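Local atomic coordinates of nucleoside-diphosphate sugar epimerase (SulA family) (Corynebacterium glutamicum, PDB entry 3OH8), a protein that probably acts on nucleotide-linked sugars as an epimerase of the NAD-dependent epimerase/dehydratase family, its exact substrate and reaction being unknown. Residues Glu14-Trp17 against Asp18-Arg22; Ala42-Leu45 against Ala46-Thr49. All coordinates share one frame; numbering follows the deposited sequence.

Both contacts belong to the N-terminal part of the chain, where helices pack on a seven-stranded antiparallel sheet, and both join residues close in sequence. Contact 1 runs along the short helix 13-21 to Arg22, just past its end; contact 2 is the connection from strand 37-38 to strand 49-53. Their centres lie about 14 Å apart, yet they touch through Leu45, whose side chain reaches the last turn of the helix. Leu45 CD2 lies 3.6 Å from His20 O, while Leu45 CD1 packs 3.8 Å from Thr21 CG2 and 3.9 Å from Trp17 CZ2. A separate mixed, largely parallel sheet, beginning with strand 149-153, is consistent with a Rossmann-type nucleotide-binding fold.

Contact 1: residues Glu14-Trp17 against Asp18-Arg22; sequences EMVW and DWHTR
His20 turns its ring back along helix 13-21, and its ND1 donates to Val16 O over 2.8 Å in a nearly straight bond (168°) that fixes the imidazole's rotation. The helix belongs to an N-terminal layer of helices on an antiparallel sheet, consistent with the helix-grip fold of START-like domains. The acceptor lies close to the imidazole plane, whereas the donor stands above the Val16 carbonyl plane, 40° out of it. With CG beside its own backbone N (chi1 -72°), His20 runs alongside Val16, and His20 CE1 comes within 3.9 Å of Val16 CG1. The same carbonyl also receives a weak bond from His20 N. Trp19 covers one ring face, its CE3 lying 3.8 Å above the centre of the His20 ring; Phe96 meets both His20 and Trp17 edge-to-face.

Trp17 and Thr21 cross at about a right angle, the methyl CG2 of Thr21 approaching the indole obliquely, 3.6 Å from Trp17 NE1. Val16 packs against Thr103 and Ile105 of strand 102-110; Trp19 instead packs on helices 25-29 and 119-139. Backbone bonds continue the helix, as from Asp18 N to Glu14 O (3.0 Å), whereas Trp17 O receives weak bonds from both His20 N and Thr21 N at the last turn. Arg22, just past the helix, folds back over that turn: its NH2 forms a salt bridge with Asp18 OD2 (3.1 Å), and its NH1 donates to Thr169 O. A water donates to Met15 O at 3.2 Å and accepts a weak bond from Arg22 NH1. Asp18 O is gripped twice by Thr21, through the backbone N and through OG1, whose 2.6 Å bond lies in the carbonyl plane on a lone pair.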
ATOM      1  N   GLU A  14      20.981  -0.650 -10.759  1.00 17.89           N
ATOM      2  CA  GLU A  14      20.196  -0.408 -11.965  1.00 23.42           C
ATOM      3  C   GLU A  14      18.696  -0.678 -11.730  1.00 19.56           C
ATOM      4  O   GLU A  14      17.838   0.079 -12.186  1.00 16.35           O
ATOM      5  CB  GLU A  14      20.739  -1.262 -13.109  1.00 35.66           C
ATOM      6  CG  GLU A  14      20.007  -1.110 -14.422  1.00 46.36           C
ATOM      7  CD  GLU A  14      20.467  -2.133 -15.449  1.00 57.38           C
ATOM      8  OE1 GLU A  14      21.632  -2.574 -15.371  1.00 58.04           O
ATOM      9  OE2 GLU A  14      19.661  -2.503 -16.330  1.00 62.52           O
HETATM   10  N   MSE A  15      18.379  -1.758 -11.026  1.00 16.95           N
HETATM   11  CA  MSE A  15      16.985  -2.079 -10.701  1.00 17.00           C
HETATM   12  C   MSE A  15      16.411  -1.052  -9.724  1.00 19.49           C
HETATM   13  O   MSE A  15      15.270  -0.591  -9.871  1.00 20.32           O
HETATM   14  CB  MSE A  15      16.889  -3.501 -10.113  1.00 17.87           C
HETATM   15  CG  MSE A  15      15.507  -3.902  -9.505  1.00 38.40           C
HETATM   16 SE   MSE A  15      15.477  -5.610  -8.854  1.00 51.54          SE
HETATM   17  CE  MSE A  15      16.254  -6.498 -10.213  1.00 31.50           C
ATOM     18  N   VAL A  16      17.186  -0.709  -8.706  1.00 15.41           N
ATOM     19  CA  VAL A  16      16.706   0.232  -7.694  1.00 17.03           C
ATOM     20  C   VAL A  16      16.445   1.611  -8.290  1.00 19.47           C
ATOM     21  O   VAL A  16      15.393   2.217  -8.060  1.00 19.02           O
ATOM     22  CB  VAL A  16      17.696   0.346  -6.523  1.00 18.11           C
ATOM     23  CG1 VAL A  16      17.222   1.383  -5.518  1.00 17.22           C
ATOM     24  CG2 VAL A  16      17.867  -1.009  -5.854  1.00 19.15           C
ATOM     25  N   TRP A  17      17.393   2.100  -9.079  1.00 17.52           N
ATOM     26  CA  TRP A  17      17.226   3.379  -9.760  1.00 14.98           C
ATOM     27  C   TRP A  17      15.987   3.344 -10.639  1.00 20.46           C
ATOM     28  O   TRP A  17      15.125   4.241 -10.598  1.00 18.36           O
ATOM     29  CB  TRP A  17      18.450   3.664 -10.629  1.00 18.32           C
ATOM     30  CG  TRP A  17      18.267   4.872 -11.477  1.00 19.01           C
ATOM     31  CD1 TRP A  17      17.834   4.911 -12.772  1.00 20.82           C
ATOM     32  CD2 TRP A  17      18.482   6.229 -11.079  1.00 20.51           C
ATOM     33  NE1 TRP A  17      17.778   6.217 -13.209  1.00 22.49           N
ATOM     34  CE2 TRP A  17      18.171   7.043 -12.187  1.00 22.50           C
ATOM     35  CE3 TRP A  17      18.906   6.834  -9.890  1.00 20.21           C
ATOM     36  CZ2 TRP A  17      18.274   8.430 -12.142  1.00 22.74           C
ATOM     37  CZ3 TRP A  17      19.012   8.218  -9.849  1.00 21.21           C
ATOM     38  CH2 TRP A  17      18.701   8.999 -10.971  1.00 20.18           C
ATOM     39  N   ASP A  18      15.909   2.291 -11.442  1.00 22.11           N
ATOM     40  CA  ASP A  18      14.809   2.102 -12.368  1.00 24.63           C
ATOM     41  C   ASP A  18      13.463   2.242 -11.664  1.00 22.27           C
ATOM     42  O   ASP A  18      12.542   2.881 -12.171  1.00 23.45           O
ATOM     43  CB  ASP A  18      14.899   0.701 -12.944  1.00 36.17           C
ATOM     44  CG  ASP A  18      14.639   0.673 -14.411  1.00 47.22           C
ATOM     45  OD1 ASP A  18      15.639   0.669 -15.164  1.00 45.78           O
ATOM     46  OD2 ASP A  18      13.445   0.660 -14.801  1.00 44.50           O
ATOM     47  N   TRP A  19      13.358   1.627 -10.493  1.00 17.79           N
ATOM     48  CA  TRP A  19      12.106   1.635  -9.723  1.00 17.92           C
ATOM     49  C   TRP A  19      11.653   3.066  -9.402  1.00 17.47           C
ATOM     50  O   TRP A  19      10.451   3.390  -9.457  1.00 17.07           O
ATOM     51  CB  TRP A  19      12.305   0.805  -8.451  1.00 18.07           C
ATOM     52  CG  TRP A  19      11.077   0.632  -7.582  1.00 15.75           C
ATOM     53  CD1 TRP A  19      10.222  -0.435  -7.560  1.00 12.64           C
ATOM     54  CD2 TRP A  19      10.601   1.552  -6.595  1.00 16.54           C
ATOM     55  NE1 TRP A  19       9.232  -0.229  -6.618  1.00 11.49           N
ATOM     56  CE2 TRP A  19       9.445   0.981  -6.017  1.00 18.06           C
ATOM     57  CE3 TRP A  19      11.034   2.810  -6.155  1.00 16.90           C
ATOM     58  CZ2 TRP A  19       8.725   1.629  -5.010  1.00 16.51           C
ATOM     59  CZ3 TRP A  19      10.321   3.449  -5.160  1.00 17.32           C
ATOM     60  CH2 TRP A  19       9.175   2.858  -4.597  1.00 15.87           C
ATOM     61  N   HIS A  20      12.616   3.923  -9.069  1.00 15.31           N
ATOM     62  CA  HIS A  20      12.334   5.324  -8.732  1.00 17.57           C
ATOM     63  C   HIS A  20      11.888   6.161  -9.936  1.00 18.10           C
ATOM     64  O   HIS A  20      11.227   7.190  -9.768  1.00 18.12           O
ATOM     65  CB  HIS A  20      13.560   5.989  -8.082  1.00 18.92           C
ATOM     66  CG  HIS A  20      13.836   5.524  -6.690  1.00 15.52           C
ATOM     67  ND1 HIS A  20      14.472   4.328  -6.414  1.00 15.41           N
ATOM     68  CD2 HIS A  20      13.583   6.098  -5.486  1.00 13.29           C
ATOM     69  CE1 HIS A  20      14.584   4.184  -5.107  1.00 14.89           C
ATOM     70  NE2 HIS A  20      14.037   5.240  -4.520  1.00 16.47           N
ATOM     71  N   THR A  21      12.228   5.721 -11.145  1.00 17.93           N
ATOM     72  CA  THR A  21      11.822   6.440 -12.352  1.00 16.88           C
ATOM     73  C   THR A  21      10.375   6.164 -12.773  1.00 21.20           C
ATOM     74  O   THR A  21       9.832   6.883 -13.603  1.00 20.25           O
ATOM     75  CB  THR A  21      12.717   6.084 -13.555  1.00 18.24           C
ATOM     76  OG1 THR A  21      12.398   4.760 -14.007  1.00 20.75           O
ATOM     77  CG2 THR A  21      14.202   6.155 -13.171  1.00 13.30           C
ATOM     78  N   ARG A  22       9.744   5.131 -12.215  1.00 20.17           N
ATOM     79  CA  ARG A  22       8.411   4.733 -12.674  1.00 17.18           C
ATOM     80  C   ARG A  22       7.269   5.511 -12.026  1.00 18.79           C
ATOM     81  O   ARG A  22       7.403   6.023 -10.917  1.00 19.99           O
ATOM     82  CB  ARG A  22       8.186   3.239 -12.446  1.00 23.81           C
ATOM     83  CG  ARG A  22       9.290   2.367 -13.013  1.00 32.23           C
ATOM     84  CD  ARG A  22       8.801   0.966 -13.284  1.00 38.42           C
ATOM     85  NE  ARG A  22       9.824   0.158 -13.939  1.00 41.67           N
ATOM     86  CZ  ARG A  22      10.483  -0.836 -13.353  1.00 48.57           C
ATOM     87  NH1 ARG A  22      10.226  -1.162 -12.089  1.00 47.49           N
ATOM     88  NH2 ARG A  22      11.399  -1.510 -14.034  1.00 52.28           N
TER
HETATM   89  O   HOH W   1      12.826  -1.857 -11.460  1.00 39.66           O

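Contact 2: residues Ala42-Leu45 against Ala46-Thr49; sequences AERL and ADGT
Arg44 and Asp47 meet in a salt bridge between Arg44 NH2 and Asp47 OD2, 2.9 Å apart. The two groups are not aligned side by side: carboxylate and guanidinium planes stand 79° apart, and Asp47 OD1 lies over one guanidinium face, 3.1 Å from Arg44 CZ. Bends at chi2 and chi3 of Arg44 bring the group round to the acid, while Asp47 holds CG between its backbone N and carbonyl carbon (chi1 53°), which turns the carboxylate back toward Arg44. Glu43 adds a second, long partner on the far nitrogen, with Arg44 NH1 3.9 Å from Glu43 OE2, making a small charge network on the surface.

The residues form the connection between two neighbouring antiparallel strands, 37-38 and 49-53, of the N-terminal sheet. Beneath the charged pair the carbonyl oxygens of Arg44 and Asp47 approach to 2.6 Å; both accept from His64 ND1, Asp47 O only weakly, which would offset their repulsion. Gly48 is also tied to His64 by backbone hydrogen bonds, and glycine accommodates its phi of 89° because it has no CB to meet the carbonyl O of Asp47. At the mouth of the loop the methyl CB of Ala42 rests 3.4 Å from Thr49 O.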
ATOM      1  N   ALA A  42       5.619  13.725 -11.841  1.00 39.26           N
ATOM      2  CA  ALA A  42       6.751  14.282 -12.574  1.00 35.98           C
ATOM      3  C   ALA A  42       7.300  13.246 -13.542  1.00 43.89           C
ATOM      4  O   ALA A  42       7.575  12.109 -13.164  1.00 48.15           O
ATOM      5  CB  ALA A  42       7.838  14.751 -11.624  1.00 37.09           C
ATOM      6  N   GLU A  43       7.450  13.652 -14.795  1.00 47.53           N
ATOM      7  CA  GLU A  43       7.835  12.752 -15.877  1.00 52.32           C
ATOM      8  C   GLU A  43       9.200  12.094 -15.656  1.00 45.35           C
ATOM      9  O   GLU A  43       9.378  10.901 -15.931  1.00 40.71           O
ATOM     10  CB  GLU A  43       7.830  13.532 -17.193  1.00 60.15           C
ATOM     11  CG  GLU A  43       8.237  12.747 -18.426  1.00 68.01           C
ATOM     12  CD  GLU A  43       8.222  13.612 -19.678  1.00 75.59           C
ATOM     13  OE1 GLU A  43       7.195  14.284 -19.931  1.00 76.68           O
ATOM     14  OE2 GLU A  43       9.238  13.619 -20.408  1.00 78.22           O
ATOM     15  N   ARG A  44      10.156  12.871 -15.156  1.00 39.55           N
ATOM     16  CA  ARG A  44      11.531  12.400 -15.035  1.00 38.27           C
ATOM     17  C   ARG A  44      12.181  12.876 -13.753  1.00 32.16           C
ATOM     18  O   ARG A  44      11.805  13.908 -13.212  1.00 33.59           O
ATOM     19  CB  ARG A  44      12.360  12.896 -16.216  1.00 42.25           C
ATOM     20  CG  ARG A  44      12.002  12.252 -17.530  1.00 49.79           C
ATOM     21  CD  ARG A  44      12.047  13.276 -18.647  1.00 53.43           C
ATOM     22  NE  ARG A  44      13.227  14.135 -18.571  1.00 51.49           N
ATOM     23  CZ  ARG A  44      13.220  15.431 -18.868  1.00 59.00           C
ATOM     24  NH1 ARG A  44      12.091  16.018 -19.252  1.00 65.60           N
ATOM     25  NH2 ARG A  44      14.336  16.143 -18.782  1.00 56.55           N
ATOM     26  N   LEU A  45      13.189  12.142 -13.295  1.00 27.46           N
ATOM     27  CA  LEU A  45      13.875  12.491 -12.056  1.00 21.76           C
ATOM     28  C   LEU A  45      14.770  13.726 -12.207  1.00 22.35           C
ATOM     29  O   LEU A  45      15.037  14.424 -11.227  1.00 22.73           O
ATOM     30  CB  LEU A  45      14.686  11.297 -11.534  1.00 19.69           C
ATOM     31  CG  LEU A  45      13.864  10.044 -11.195  1.00 23.51           C
ATOM     32  CD1 LEU A  45      14.750   8.937 -10.632  1.00 22.55           C
ATOM     33  CD2 LEU A  45      12.729  10.385 -10.228  1.00 24.77           C
ATOM     34  N   ALA A  46      15.232  13.996 -13.427  1.00 22.61           N
ATOM     35  CA  ALA A  46      16.226  15.061 -13.630  1.00 26.14           C
ATOM     36  C   ALA A  46      15.646  16.431 -13.318  1.00 28.94           C
ATOM     37  O   ALA A  46      16.247  17.232 -12.594  1.00 26.84           O
ATOM     38  CB  ALA A  46      16.760  15.035 -15.056  1.00 25.58           C
ATOM     39  N   ASP A  47      14.465  16.680 -13.870  1.00 29.03           N
ATOM     40  CA  ASP A  47      13.781  17.956 -13.723  1.00 30.78           C
ATOM     41  C   ASP A  47      12.295  17.677 -13.629  1.00 33.36           C
ATOM     42  O   ASP A  47      11.889  16.531 -13.447  1.00 37.45           O
ATOM     43  CB  ASP A  47      14.082  18.865 -14.922  1.00 34.02           C
ATOM     44  CG  ASP A  47      13.785  18.195 -16.261  1.00 38.56           C
ATOM     45  OD1 ASP A  47      13.051  17.185 -16.282  1.00 32.30           O
ATOM     46  OD2 ASP A  47      14.284  18.686 -17.299  1.00 44.76           O
ATOM     47  N   GLY A  48      11.473  18.707 -13.767  1.00 31.29           N
ATOM     48  CA  GLY A  48      10.039  18.487 -13.741  1.00 34.33           C
ATOM     49  C   GLY A  48       9.489  18.570 -12.334  1.00 32.52           C
ATOM     50  O   GLY A  48      10.184  18.259 -11.369  1.00 26.67           O
ATOM     51  N   THR A  49       8.238  18.991 -12.207  1.00 30.24           N
ATOM     52  CA  THR A  49       7.692  19.234 -10.889  1.00 27.04           C
ATOM     53  C   THR A  49       6.618  18.230 -10.484  1.00 26.71           C
ATOM     54  O   THR A  49       5.999  17.568 -11.317  1.00 26.96           O
ATOM     55  CB  THR A  49       7.200  20.702 -10.729  1.00 37.80           C
ATOM     56  OG1 THR A  49       5.784  20.777 -10.904  1.00 38.94           O
ATOM     57  CG2 THR A  49       7.890  21.613 -11.730  1.00 26.01           C
TER